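PDB 6YHH: beta-N-acetylglucosaminidase-like protein Glycoside hydrolase family 20 from Flavobacterium johnsoniae, which probably removes terminal N-acetylglucosamine units from chitin-derived oligosaccharides as a family 20 beta-N-acetylhexosaminidase. Local coordinates for residues M173-F178 and P466-I471; N410-D415 and A472-S477; Y418-H423 and A485-R490; A448-E453 and S462-R467. All blocks are in the same frame, centred on the assembly; numbering follows the deposited sequence. Where two conformers were deposited one is given.

Interaction 1. Residues M173-F178 and P466-I471; sequences MKMNVF and PRTAAI
Met173 and Ala469 bring the two backbones to 6.2 Å between their CA atoms, where the loop leading into strand 177-184 passes the first turns of helix 467-476. The setting is the TIM barrel of the family 20 catalytic domain: helix 160-172 has just ended in a Schellman motif, with Lys174 at positive phi as its C-prime residue, and the chain turns into the barrel strand paired with 146-152. Two methionines of this turn meet the later helix, each touching one residue of 466-471. Met173 bends at chi2 and chi3 (-45° and -53°), which folds the thioether back and lays its end on the small Ala469: Met173 CE stands 3.5 Å from Ala469 CB and SD 3.8 Å from the same methyl. Val494 and Ala472 pack against Met173 as well, so an alanine here would probably leave a gap over the Ala469 methyl, where the loop, helix 467-476 and helix 484-497 come together. Met175 runs extended through chi2 and bends only near its end, crossing Thr468 at about a right angle. Thr468 is split by chemistry: its hydroxyl OG1 is hydrogen-bonded to Val464 O in the preceding helix, while CG2, anti to the backbone N, is turned to the methionine. That methyl, Thr468 CG2, is equidistant from two atoms of the thioether, 3.8 Å from both Met175 CE and Met175 SD.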
loop_
_atom_site.group_PDB
_atom_site.type_symbol
_atom_site.label_atom_id
_atom_site.label_comp_id
_atom_site.label_asym_id
_atom_site.label_seq_id
_atom_site.Cartn_x
_atom_site.Cartn_y
_atom_site.Cartn_z
ATOM N N MET A 173 -0.211 14.853 -12.090
ATOM C CA MET A 173 -0.873 16.189 -12.022
ATOM C C MET A 173 0.041 17.295 -12.552
ATOM O O MET A 173 -0.241 18.479 -12.332
ATOM C CB MET A 173 -1.269 16.483 -10.605
ATOM C CG MET A 173 -2.284 15.487 -10.017
ATOM S SD MET A 173 -3.678 15.059 -11.105
ATOM C CE MET A 173 -4.204 16.767 -11.437
ATOM N N LYS A 174 1.156 16.944 -13.179
ATOM C CA LYS A 174 2.137 17.914 -13.705
ATOM C C LYS A 174 2.780 18.791 -12.662
ATOM O O LYS A 174 3.174 19.936 -12.928
ATOM C CB LYS A 174 1.542 18.738 -14.831
ATOM C CG LYS A 174 1.037 17.912 -15.956
ATOM C CD LYS A 174 0.610 18.779 -17.152
ATOM C CE LYS A 174 0.014 17.960 -18.285
ATOM N NZ LYS A 174 -1.415 17.655 -18.021
ATOM N N MET A 175 2.851 18.282 -11.411
ATOM C CA MET A 175 3.564 18.976 -10.360
ATOM C C MET A 175 5.046 18.604 -10.373
ATOM O O MET A 175 5.368 17.464 -10.676
ATOM C CB MET A 175 2.916 18.669 -9.002
ATOM C CG MET A 175 1.525 19.180 -8.972
ATOM S SD MET A 175 0.667 18.685 -7.412
ATOM C CE MET A 175 1.546 19.655 -6.165
ATOM N N ASN A 176 5.919 19.568 -10.098
ATOM C CA ASN A 176 7.366 19.366 -10.322
ATOM C C ASN A 176 8.264 19.638 -9.198
ATOM O O ASN A 176 9.505 19.589 -9.396
ATOM C CB ASN A 176 7.846 20.185 -11.531
ATOM C CG ASN A 176 7.687 21.672 -11.327
ATOM O OD1 ASN A 176 7.082 22.150 -10.354
ATOM N ND2 ASN A 176 8.289 22.423 -12.212
ATOM N N VAL A 177 7.738 19.872 -7.991
ATOM C CA VAL A 177 8.560 20.091 -6.800
ATOM C C VAL A 177 8.024 19.235 -5.653
ATOM O O VAL A 177 6.808 19.230 -5.340
ATOM C CB VAL A 177 8.610 21.537 -6.372
ATOM C CG1 VAL A 177 9.358 21.690 -5.094
ATOM C CG2 VAL A 177 9.169 22.472 -7.471
ATOM N N PHE A 178 8.956 18.531 -5.035
ATOM C CA PHE A 178 8.645 17.757 -3.809
ATOM C C PHE A 178 9.517 18.305 -2.713
ATOM O O PHE A 178 10.734 18.209 -2.762
ATOM C CB PHE A 178 8.927 16.324 -4.055
ATOM C CG PHE A 178 8.747 15.419 -2.843
ATOM C CD1 PHE A 178 7.474 15.075 -2.394
ATOM C CD2 PHE A 178 9.821 14.951 -2.136
ATOM C CE1 PHE A 178 7.297 14.266 -1.303
ATOM C CE2 PHE A 178 9.590 14.106 -1.033
ATOM C CZ PHE A 178 8.352 13.766 -0.663
ATOM N N PRO A 466 -8.156 13.982 -3.232
ATOM C CA PRO A 466 -7.842 14.640 -4.477
ATOM C C PRO A 466 -7.677 16.148 -4.400
ATOM O O PRO A 466 -7.491 16.803 -5.453
ATOM C CB PRO A 466 -9.054 14.319 -5.345
ATOM C CG PRO A 466 -10.177 14.371 -4.329
ATOM C CD PRO A 466 -9.584 13.752 -3.073
ATOM N N ARG A 467 -7.687 16.764 -3.242
ATOM C CA ARG A 467 -7.576 18.204 -3.177
ATOM C C ARG A 467 -6.315 18.776 -3.794
ATOM O O ARG A 467 -6.362 19.888 -4.389
ATOM C CB ARG A 467 -7.812 18.790 -1.775
ATOM C CG ARG A 467 -9.240 18.584 -1.232
ATOM C CD ARG A 467 -9.544 19.066 0.188
ATOM N NE ARG A 467 -8.719 18.239 1.093
ATOM C CZ ARG A 467 -8.092 18.666 2.154
ATOM N NH1 ARG A 467 -8.295 19.869 2.633
ATOM N NH2 ARG A 467 -7.230 17.846 2.749
ATOM N N THR A 468 -5.178 18.103 -3.664
ATOM C CA THR A 468 -3.958 18.595 -4.249
ATOM C C THR A 468 -4.002 18.614 -5.798
ATOM O O THR A 468 -3.268 19.351 -6.421
ATOM C CB THR A 468 -2.768 17.837 -3.675
ATOM O OG1 THR A 468 -2.833 18.061 -2.242
ATOM C CG2 THR A 468 -1.460 18.324 -4.251
ATOM N N ALA A 469 -4.907 17.817 -6.368
ATOM C CA ALA A 469 -5.107 17.828 -7.845
ATOM C C ALA A 469 -5.724 19.123 -8.300
ATOM O O ALA A 469 -5.326 19.663 -9.332
ATOM C CB ALA A 469 -5.829 16.596 -8.329
ATOM N N ALA A 470 -6.645 19.689 -7.496
ATOM C CA ALA A 470 -7.187 21.018 -7.764
ATOM C C ALA A 470 -6.120 22.112 -7.600
ATOM O O ALA A 470 -6.046 23.032 -8.377
ATOM C CB ALA A 470 -8.416 21.267 -6.912
ATOM N N ILE A 471 -5.245 21.960 -6.590
ATOM C CA ILE A 471 -4.152 22.848 -6.423
ATOM C C ILE A 471 -3.209 22.765 -7.633
ATOM O O ILE A 471 -2.734 23.840 -8.118
ATOM C CB ILE A 471 -3.421 22.601 -5.099
ATOM C CG1 ILE A 471 -4.365 22.948 -3.952
ATOM C CG2 ILE A 471 -2.109 23.380 -5.001
ATOM C CD1 ILE A 471 -3.847 22.508 -2.588
#

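Interaction 2. Residues N410-D415 and A472-S477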
loop_
_atom_site.group_PDB
_atom_site.type_symbol
_atom_site.label_atom_id
_atom_site.label_comp_id
_atom_site.label_asym_id
_atom_site.label_seq_id
_atom_site.Cartn_x
_atom_site.Cartn_y
_atom_site.Cartn_z
ATOM N N ASN A 410 0.623 29.704 1.985
ATOM C CA ASN A 410 -0.586 30.172 2.640
ATOM C C ASN A 410 -1.803 29.924 1.729
ATOM O O ASN A 410 -1.709 30.218 0.511
ATOM C CB ASN A 410 -0.535 31.697 2.882
ATOM C CG ASN A 410 -1.730 32.171 3.689
ATOM O OD1 ASN A 410 -2.700 32.753 3.145
ATOM N ND2 ASN A 410 -1.765 31.723 4.954
ATOM N N GLY A 411 -2.867 29.354 2.295
ATOM C CA GLY A 411 -4.089 29.010 1.552
ATOM C C GLY A 411 -4.057 27.661 0.851
ATOM O O GLY A 411 -5.032 27.254 0.212
ATOM N N PHE A 412 -2.907 26.938 0.974
ATOM C CA PHE A 412 -2.743 25.576 0.458
ATOM C C PHE A 412 -2.354 24.609 1.639
ATOM O O PHE A 412 -1.684 23.573 1.419
ATOM C CB PHE A 412 -1.635 25.516 -0.592
ATOM C CG PHE A 412 -1.868 26.344 -1.853
ATOM C CD1 PHE A 412 -3.060 26.318 -2.547
ATOM C CD2 PHE A 412 -0.831 27.080 -2.405
ATOM C CE1 PHE A 412 -3.189 26.973 -3.772
ATOM C CE2 PHE A 412 -0.988 27.774 -3.577
ATOM C CZ PHE A 412 -2.174 27.726 -4.285
ATOM N N TYR A 413 -2.918 24.903 2.803
ATOM C CA TYR A 413 -2.682 24.087 4.019
ATOM C C TYR A 413 -3.701 22.946 4.052
ATOM O O TYR A 413 -4.642 22.951 4.846
ATOM C CB TYR A 413 -2.699 24.951 5.274
ATOM C CG TYR A 413 -1.318 25.520 5.557
ATOM C CD1 TYR A 413 -0.659 26.282 4.601
ATOM C CD2 TYR A 413 -0.655 25.247 6.746
ATOM C CE1 TYR A 413 0.634 26.739 4.837
ATOM C CE2 TYR A 413 0.614 25.786 7.011
ATOM C CZ TYR A 413 1.268 26.426 6.008
ATOM O OH TYR A 413 2.570 26.818 6.224
ATOM N N ILE A 414 -3.455 21.934 3.213
ATOM C CA ILE A 414 -4.398 20.801 3.000
ATOM C C ILE A 414 -4.578 19.964 4.294
ATOM O O ILE A 414 -5.590 19.309 4.470
ATOM C CB ILE A 414 -3.903 19.894 1.842
ATOM C CG1 ILE A 414 -2.434 19.584 1.911
ATOM C CG2 ILE A 414 -4.112 20.552 0.515
ATOM C CD1 ILE A 414 -1.984 18.477 0.980
ATOM N N ASP A 415 -3.612 20.023 5.233
ATOM C CA ASP A 415 -3.759 19.305 6.461
ATOM C C ASP A 415 -4.884 19.764 7.330
ATOM O O ASP A 415 -5.344 18.997 8.190
ATOM C CB ASP A 415 -2.428 19.363 7.252
ATOM C CG ASP A 415 -2.070 20.758 7.645
ATOM O OD1 ASP A 415 -2.014 21.607 6.737
ATOM O OD2 ASP A 415 -1.827 21.029 8.867
ATOM N N ALA A 472 -2.953 21.568 -8.139
ATOM C CA ALA A 472 -2.126 21.397 -9.317
ATOM C C ALA A 472 -2.680 22.226 -10.448
ATOM O O ALA A 472 -1.924 22.819 -11.222
ATOM C CB ALA A 472 -1.972 19.936 -9.705
ATOM N N GLU A 473 -4.016 22.189 -10.612
ATOM C CA GLU A 473 -4.624 22.995 -11.690
ATOM C C GLU A 473 -4.409 24.494 -11.483
ATOM O O GLU A 473 -4.001 25.257 -12.421
ATOM C CB GLU A 473 -6.083 22.689 -11.850
ATOM C CG GLU A 473 -6.786 23.669 -12.799
ATOM C CD GLU A 473 -7.997 23.027 -13.409
ATOM O OE1 GLU A 473 -9.139 23.364 -13.025
ATOM O OE2 GLU A 473 -7.796 22.049 -14.198
ATOM N N ARG A 474 -4.563 24.962 -10.254
ATOM C CA ARG A 474 -4.239 26.367 -9.996
ATOM C C ARG A 474 -2.807 26.747 -10.335
ATOM O O ARG A 474 -2.524 27.871 -10.778
ATOM C CB ARG A 474 -4.571 26.767 -8.562
ATOM C CG ARG A 474 -4.303 28.240 -8.194
ATOM C CD ARG A 474 -5.006 29.283 -9.070
ATOM N NE ARG A 474 -6.414 28.966 -9.091
ATOM C CZ ARG A 474 -7.145 28.755 -10.187
ATOM N NH1 ARG A 474 -6.716 28.914 -11.447
ATOM N NH2 ARG A 474 -8.354 28.370 -9.988
ATOM N N LEU A 475 -1.877 25.855 -10.138
ATOM C CA LEU A 475 -0.493 26.178 -10.289
ATOM C C LEU A 475 -0.041 26.054 -11.751
ATOM O O LEU A 475 0.959 26.658 -12.110
ATOM C CB LEU A 475 0.350 25.287 -9.366
ATOM C CG LEU A 475 0.055 25.563 -7.886
ATOM C CD1 LEU A 475 0.900 24.577 -7.054
ATOM C CD2 LEU A 475 0.203 27.019 -7.468
ATOM N N TRP A 476 -0.786 25.304 -12.568
ATOM C CA TRP A 476 -0.401 25.086 -13.991
ATOM C C TRP A 476 -1.265 25.909 -14.947
ATOM O O TRP A 476 -0.754 26.539 -15.880
ATOM C CB TRP A 476 -0.531 23.580 -14.317
ATOM C CG TRP A 476 -0.301 23.273 -15.797
ATOM C CD1 TRP A 476 -1.154 23.539 -16.817
ATOM C CD2 TRP A 476 0.858 22.690 -16.366
ATOM N NE1 TRP A 476 -0.564 23.178 -18.028
ATOM C CE2 TRP A 476 0.665 22.628 -17.758
ATOM C CE3 TRP A 476 2.050 22.172 -15.831
ATOM C CZ2 TRP A 476 1.632 22.145 -18.636
ATOM C CZ3 TRP A 476 3.016 21.682 -16.725
ATOM C CH2 TRP A 476 2.795 21.670 -18.107
ATOM N N SER A 477 -2.575 25.840 -14.765
ATOM C CA SER A 477 -3.526 26.330 -15.760
ATOM C C SER A 477 -3.600 27.881 -15.708
ATOM O O SER A 477 -3.098 28.561 -14.806
ATOM C CB SER A 477 -4.914 25.796 -15.478
ATOM O OG SER A 477 -4.961 24.376 -15.704
#
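Phe412 meets helix 467-476 with the far end of its ring. Phe412 CZ lies 4.0 Å from Leu475 CD2, and Phe412 CE2 4.1 Å from the same methyl, which comes to the ring obliquely as the two side chains slide past each other in opposite directions. Arg474 adds its aliphatic part: Arg474 CG is at the ring edge, near the plane, 4.5 Å from Phe412 CZ. The arginine's own torsions explain why methylene rather than charge is offered here. CG is anti to the backbone N (chi1 -178°), but bends at chi2 and chi3 carry the guanidinium away from the phenyl, and there NE bonds to Tyr424 O and NH2 to Ile481 O. These bonds to carbonyl oxygens hold the buried charged end in place. The backbone of Phe412 is hydrogen-bonded to Thr449, and Ile471 packs on its side chain from one turn earlier in the helix. The backbone of Leu475 is hydrogen-bonded to Phe144, which probably fixes where its side chain starts. The contact therefore joins the loop that follows strand 406-408 to the end of helix 467-476 within the catalytic TIM barrel, with strand 443-450 beside the loop and strand 146-152 touching Leu475 through Arg147.

Interaction 3. Residues Y418-H423 and A485-R490; sequences YPVASH and ANMRKR
Val420 overlaps both Met487 and Arg488 with its branched end, joining the short helix 420-424, which follows the loop after a barrel strand of the TIM-barrel catalytic domain, to helix 484-497. The backbones stay well apart, 8.9 Å between the CA atoms of Val420 and Arg488, and side chains bridge the difference. Met487 reaches to the valine tip to tip. Met487 CE faces both branches of the isopropyl group, 4.0 Å from Val420 CG1 and 4.1 Å from Val420 CG2, and the bends at chi2 and chi3 (-84° and -62°) bring that methyl round. Arg488 instead stretches from CG to NE and slides past the valine in the opposite direction, so that Arg488 NH1 comes 3.4 Å from Val420 CG1, obliquely to the guanidinium. The polar partner of this nitrogen is Asp563, with which it forms a salt bridge; the other carboxylate oxygen accepts from Val420 N. One acidic side chain thus ties the backbone at Val420 to the arginine, and the pairing probably steadies the positive charge where it lies against an apolar group. On the 420-424 side, Pro419 O takes both Ser422 N and Ser422 OG, the latter at 2.7 Å. The two helices also share a water, which accepts from Ala421 N and from Arg488 NH2, each at 2.9 Å.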
loop_
_atom_site.group_PDB
_atom_site.type_symbol
_atom_site.label_atom_id
_atom_site.label_comp_id
_atom_site.label_asym_id
_atom_site.label_seq_id
_atom_site.Cartn_x
_atom_site.Cartn_y
_atom_site.Cartn_z
ATOM N N TYR A 418 -9.757 21.888 5.129
ATOM C CA TYR A 418 -10.698 22.881 4.484
ATOM C C TYR A 418 -11.270 22.356 3.179
ATOM O O TYR A 418 -10.733 21.479 2.505
ATOM C CB TYR A 418 -9.936 24.187 4.260
ATOM C CG TYR A 418 -9.323 24.881 5.454
ATOM C CD1 TYR A 418 -9.992 25.020 6.625
ATOM C CD2 TYR A 418 -8.074 25.482 5.362
ATOM C CE1 TYR A 418 -9.484 25.700 7.689
ATOM C CE2 TYR A 418 -7.537 26.177 6.422
ATOM C CZ TYR A 418 -8.226 26.283 7.584
ATOM O OH TYR A 418 -7.710 27.004 8.664
ATOM N N PRO A 419 -12.417 22.940 2.771
ATOM C CA PRO A 419 -13.013 22.541 1.495
ATOM C C PRO A 419 -12.105 22.820 0.306
ATOM O O PRO A 419 -11.332 23.817 0.337
ATOM C CB PRO A 419 -14.270 23.423 1.413
ATOM C CG PRO A 419 -14.478 23.928 2.793
ATOM C CD PRO A 419 -13.112 24.029 3.448
ATOM N N VAL A 420 -12.225 21.983 -0.723
ATOM C CA VAL A 420 -11.399 22.094 -1.914
ATOM C C VAL A 420 -11.458 23.507 -2.526
ATOM O O VAL A 420 -10.461 24.011 -3.002
ATOM C CB VAL A 420 -11.628 20.991 -2.922
ATOM C CG1 VAL A 420 -13.054 21.137 -3.576
ATOM C CG2 VAL A 420 -10.581 20.948 -3.992
ATOM N N ALA A 421 -12.639 24.135 -2.553
ATOM C CA ALA A 421 -12.705 25.448 -3.205
ATOM C C ALA A 421 -11.850 26.502 -2.553
ATOM O O ALA A 421 -11.357 27.353 -3.251
ATOM C CB ALA A 421 -14.150 25.917 -3.237
ATOM N N SER A 422 -11.610 26.421 -1.232
ATOM C CA SER A 422 -10.715 27.387 -0.598
ATOM C C SER A 422 -9.285 27.259 -1.159
ATOM O O SER A 422 -8.619 28.275 -1.338
ATOM C CB SER A 422 -10.666 27.233 0.920
ATOM O OG SER A 422 -10.010 26.031 1.229
ATOM N N HIS A 423 -8.837 26.052 -1.470
ATOM C CA HIS A 423 -7.547 25.863 -2.079
ATOM C C HIS A 423 -7.503 26.190 -3.597
ATOM O O HIS A 423 -6.546 26.782 -4.074
ATOM C CB HIS A 423 -7.059 24.407 -1.800
ATOM C CG HIS A 423 -7.021 24.090 -0.371
ATOM N ND1 HIS A 423 -6.298 24.829 0.531
ATOM C CD2 HIS A 423 -7.533 23.042 0.319
ATOM C CE1 HIS A 423 -6.436 24.296 1.732
ATOM N NE2 HIS A 423 -7.183 23.222 1.627
ATOM N N ALA A 485 -17.581 24.322 -9.960
ATOM C CA ALA A 485 -18.373 23.145 -10.314
ATOM C C ALA A 485 -17.812 22.307 -11.424
ATOM O O ALA A 485 -17.863 21.074 -11.366
ATOM C CB ALA A 485 -19.809 23.498 -10.628
ATOM N N ASN A 486 -17.260 22.947 -12.467
ATOM C CA ASN A 486 -16.640 22.236 -13.564
ATOM C C ASN A 486 -15.385 21.489 -13.041
ATOM O O ASN A 486 -15.146 20.399 -13.454
ATOM C CB ASN A 486 -16.197 23.204 -14.632
ATOM C CG ASN A 486 -15.478 22.531 -15.754
ATOM O OD1 ASN A 486 -14.250 22.557 -15.875
ATOM N ND2 ASN A 486 -16.264 21.949 -16.627
ATOM N N MET A 487 -14.614 22.145 -12.209
ATOM C CA MET A 487 -13.425 21.515 -11.628
ATOM C C MET A 487 -13.893 20.247 -10.854
ATOM O O MET A 487 -13.279 19.175 -11.006
ATOM C CB MET A 487 -12.643 22.446 -10.740
ATOM C CG MET A 487 -11.429 21.764 -10.046
ATOM S SD MET A 487 -11.875 20.882 -8.535
ATOM C CE MET A 487 -12.500 22.125 -7.453
ATOM N N ARG A 488 -14.961 20.339 -10.061
ATOM C CA ARG A 488 -15.369 19.141 -9.312
ATOM C C ARG A 488 -15.745 17.987 -10.243
ATOM O O ARG A 488 -15.516 16.827 -9.900
ATOM C CB ARG A 488 -16.629 19.435 -8.490
ATOM C CG ARG A 488 -16.452 20.342 -7.315
ATOM C CD ARG A 488 -17.700 20.299 -6.448
ATOM N NE ARG A 488 -17.793 21.446 -5.613
ATOM C CZ ARG A 488 -17.184 21.590 -4.421
ATOM N NH1 ARG A 488 -16.432 20.589 -3.997
ATOM N NH2 ARG A 488 -17.335 22.713 -3.690
ATOM N N LYS A 489 -16.429 18.311 -11.346
ATOM C CA LYS A 489 -16.889 17.311 -12.328
ATOM C C LYS A 489 -15.695 16.563 -12.906
ATOM O O LYS A 489 -15.718 15.351 -12.994
ATOM C CB LYS A 489 -17.749 17.933 -13.446
ATOM N N ARG A 490 -14.620 17.282 -13.215
ATOM C CA ARG A 490 -13.408 16.689 -13.789
ATOM C C ARG A 490 -12.608 15.948 -12.740
ATOM O O ARG A 490 -11.923 14.991 -13.030
ATOM C CB ARG A 490 -12.513 17.773 -14.455
ATOM C CG ARG A 490 -13.168 18.357 -15.700
ATOM C CD ARG A 490 -12.283 19.405 -16.406
ATOM N NE ARG A 490 -12.279 20.694 -15.703
ATOM C CZ ARG A 490 -11.258 21.248 -15.074
ATOM N NH1 ARG A 490 -10.038 20.698 -15.006
ATOM N NH2 ARG A 490 -11.447 22.386 -14.471
HETATM O O HOH W 1 -15.266 23.213 -1.775
#

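Interaction 4. Residues A448-E453 and S462-R467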
loop_
_atom_site.group_PDB
_atom_site.type_symbol
_atom_site.label_atom_id
_atom_site.label_comp_id
_atom_site.label_asym_id
_atom_site.label_seq_id
_atom_site.Cartn_x
_atom_site.Cartn_y
_atom_site.Cartn_z
ATOM N N ALA A 448 1.399 23.026 -1.958
ATOM C CA ALA A 448 0.482 22.396 -0.955
ATOM C C ALA A 448 1.364 21.853 0.154
ATOM O O ALA A 448 2.423 21.229 -0.150
ATOM C CB ALA A 448 -0.327 21.294 -1.590
ATOM N N THR A 449 0.966 22.063 1.405
ATOM C CA THR A 449 1.761 21.592 2.531
ATOM C C THR A 449 1.029 20.534 3.330
ATOM O O THR A 449 0.078 20.828 4.032
ATOM C CB THR A 449 2.169 22.696 3.518
ATOM O OG1 THR A 449 0.982 23.356 4.053
ATOM C CG2 THR A 449 3.061 23.715 2.855
ATOM N N MET A 450 1.477 19.293 3.243
ATOM C CA MET A 450 0.912 18.205 4.045
ATOM C C MET A 450 1.673 17.949 5.324
ATOM O O MET A 450 2.575 17.084 5.399
ATOM C CB MET A 450 0.782 16.896 3.288
ATOM C CG MET A 450 -0.060 15.873 4.081
ATOM S SD MET A 450 -1.730 16.455 4.433
ATOM C CE MET A 450 -2.090 15.410 5.853
ATOM N N TRP A 451 1.363 18.765 6.314
ATOM C CA TRP A 451 1.770 18.581 7.702
ATOM C C TRP A 451 1.108 17.293 8.257
ATOM O O TRP A 451 -0.044 17.006 7.937
ATOM C CB TRP A 451 1.448 19.755 8.539
ATOM C CG TRP A 451 1.995 21.037 8.018
ATOM C CD1 TRP A 451 1.332 21.981 7.296
ATOM C CD2 TRP A 451 3.373 21.410 7.972
ATOM N NE1 TRP A 451 2.205 22.985 6.881
ATOM C CE2 TRP A 451 3.463 22.616 7.241
ATOM C CE3 TRP A 451 4.520 20.836 8.450
ATOM C CZ2 TRP A 451 4.666 23.319 7.109
ATOM C CZ3 TRP A 451 5.709 21.518 8.326
ATOM C CH2 TRP A 451 5.791 22.722 7.660
ATOM N N THR A 452 1.869 16.503 9.033
ATOM C CA THR A 452 1.397 15.148 9.403
ATOM C C THR A 452 1.131 14.872 10.868
ATOM O O THR A 452 1.033 13.697 11.244
ATOM C CB THR A 452 2.302 14.086 8.782
ATOM O OG1 THR A 452 3.665 14.239 9.234
ATOM C CG2 THR A 452 2.259 14.088 7.304
ATOM N N GLU A 453 0.805 15.903 11.651
ATOM C CA GLU A 453 0.331 15.667 13.011
ATOM C C GLU A 453 -0.773 14.641 13.067
ATOM O O GLU A 453 -0.791 13.783 13.993
ATOM C CB GLU A 453 -0.204 16.907 13.651
ATOM C CG GLU A 453 0.816 18.013 13.952
ATOM C CD GLU A 453 1.144 18.987 12.884
ATOM O OE1 GLU A 453 0.920 18.689 11.674
ATOM O OE2 GLU A 453 1.578 20.115 13.293
ATOM N N SER A 462 -5.477 10.061 1.752
ATOM C CA SER A 462 -6.824 10.565 1.872
ATOM C C SER A 462 -6.867 12.054 2.198
ATOM O O SER A 462 -7.894 12.745 1.966
ATOM C CB SER A 462 -7.630 9.812 2.937
ATOM O OG SER A 462 -7.261 10.101 4.239
ATOM N N ARG A 463 -5.834 12.529 2.845
ATOM C CA ARG A 463 -5.711 13.980 3.140
ATOM C C ARG A 463 -5.179 14.748 1.910
ATOM O O ARG A 463 -5.667 15.848 1.548
ATOM C CB ARG A 463 -4.824 14.173 4.391
ATOM C CG ARG A 463 -5.630 14.083 5.696
ATOM C CD ARG A 463 -6.458 12.832 5.897
ATOM N NE ARG A 463 -7.320 12.968 7.075
ATOM C CZ ARG A 463 -8.571 12.487 7.136
ATOM N NH1 ARG A 463 -9.047 11.667 6.190
ATOM N NH2 ARG A 463 -9.329 12.760 8.227
ATOM N N VAL A 464 -4.150 14.223 1.262
ATOM C CA VAL A 464 -3.514 14.926 0.118
ATOM C C VAL A 464 -4.407 14.965 -1.114
ATOM O O VAL A 464 -4.489 16.010 -1.763
ATOM C CB VAL A 464 -2.136 14.324 -0.204
ATOM C CG1 VAL A 464 -1.466 15.030 -1.365
ATOM C CG2 VAL A 464 -1.286 14.465 1.035
ATOM N N TRP A 465 -5.049 13.856 -1.424
ATOM C CA TRP A 465 -5.790 13.629 -2.702
ATOM C C TRP A 465 -7.237 13.410 -2.410
ATOM O O TRP A 465 -7.582 12.675 -1.454
ATOM C CB TRP A 465 -5.201 12.410 -3.429
ATOM C CG TRP A 465 -3.684 12.539 -3.613
ATOM C CD1 TRP A 465 -2.674 11.885 -2.902
ATOM C CD2 TRP A 465 -3.005 13.427 -4.526
ATOM N NE1 TRP A 465 -1.441 12.352 -3.325
ATOM C CE2 TRP A 465 -1.626 13.286 -4.321
ATOM C CE3 TRP A 465 -3.461 14.399 -5.477
ATOM C CZ2 TRP A 465 -0.698 14.046 -5.000
ATOM C CZ3 TRP A 465 -2.526 15.123 -6.185
ATOM C CH2 TRP A 465 -1.128 14.956 -5.917
ATOM N N PRO A 466 -8.156 13.982 -3.232
ATOM C CA PRO A 466 -7.842 14.640 -4.477
ATOM C C PRO A 466 -7.677 16.148 -4.400
ATOM O O PRO A 466 -7.491 16.803 -5.453
ATOM C CB PRO A 466 -9.054 14.319 -5.345
ATOM C CG PRO A 466 -10.177 14.371 -4.329
ATOM C CD PRO A 466 -9.584 13.752 -3.073
ATOM N N ARG A 467 -7.687 16.764 -3.242
ATOM C CA ARG A 467 -7.576 18.204 -3.177
ATOM C C ARG A 467 -6.315 18.776 -3.794
ATOM O O ARG A 467 -6.362 19.888 -4.389
ATOM C CB ARG A 467 -7.812 18.790 -1.775
ATOM C CG ARG A 467 -9.240 18.584 -1.232
ATOM C CD ARG A 467 -9.544 19.066 0.188
ATOM N NE ARG A 467 -8.719 18.239 1.093
ATOM C CZ ARG A 467 -8.092 18.666 2.154
ATOM N NH1 ARG A 467 -8.295 19.869 2.633
ATOM N NH2 ARG A 467 -7.230 17.846 2.749
#
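The C-terminal end of barrel strand 443-450 is packed here against the short helix 460-464 that follows it in the chain, with Met450 as the side chain that joins them. Its CG is anti to the backbone N (chi1 -169°), and a bend at chi2 then turns the sulfur and methyl along the helix to a second residue. The inner part of the chain rests on Val464: Met450 CG is 3.6 Å from Val464 CG2 and Met450 CB 3.9 Å from the same methyl. Farther out, Met450 CE presses on the aliphatic root of Arg463, 3.3 Å from Arg463 CB and 3.8 Å from Arg463 CG. Strand 443-450 pairs with 146-152 and so belongs to the ring of parallel strands in the family 20 TIM barrel; helix 460-464 is part of the connection beyond its end. Met450 also touches Phe460 of that helix, and an alanine in its place would probably open a gap between strand and helix and take from the Arg463 methylenes the thioether that lies against them. The arginine's charged end leads off elsewhere, NH1 to Cys560 O and to Ser462 OG, and NH2 to Ala557 O. Arg463 O receives Arg467 NH2 at 2.8 Å, on a lone pair and in the carbonyl plane, across the cis peptide that precedes Pro466.

Overall arrangement
From the N terminus, the first strand to take part is 177-184, and interaction 1 closes the longest loop, 287 residues, by bringing its lead-in against helix 467-476. The loop after strand 406-408 comes next and closes on the same helix in interaction 2; helix 420-424 closes on helix 484-497 in interaction 3. Interactions 1, 2 and 3 cross one another pairwise along the chain. Interaction 4, the shortest closure, is nested inside the loops of 2 and 3 and shares Pro466 and Arg467 with interaction 1. Arg467 links the group, bonding to Ile414 O and Tyr418 O, while a salt bridge from Glu473 to Arg490 joins 2 to 3.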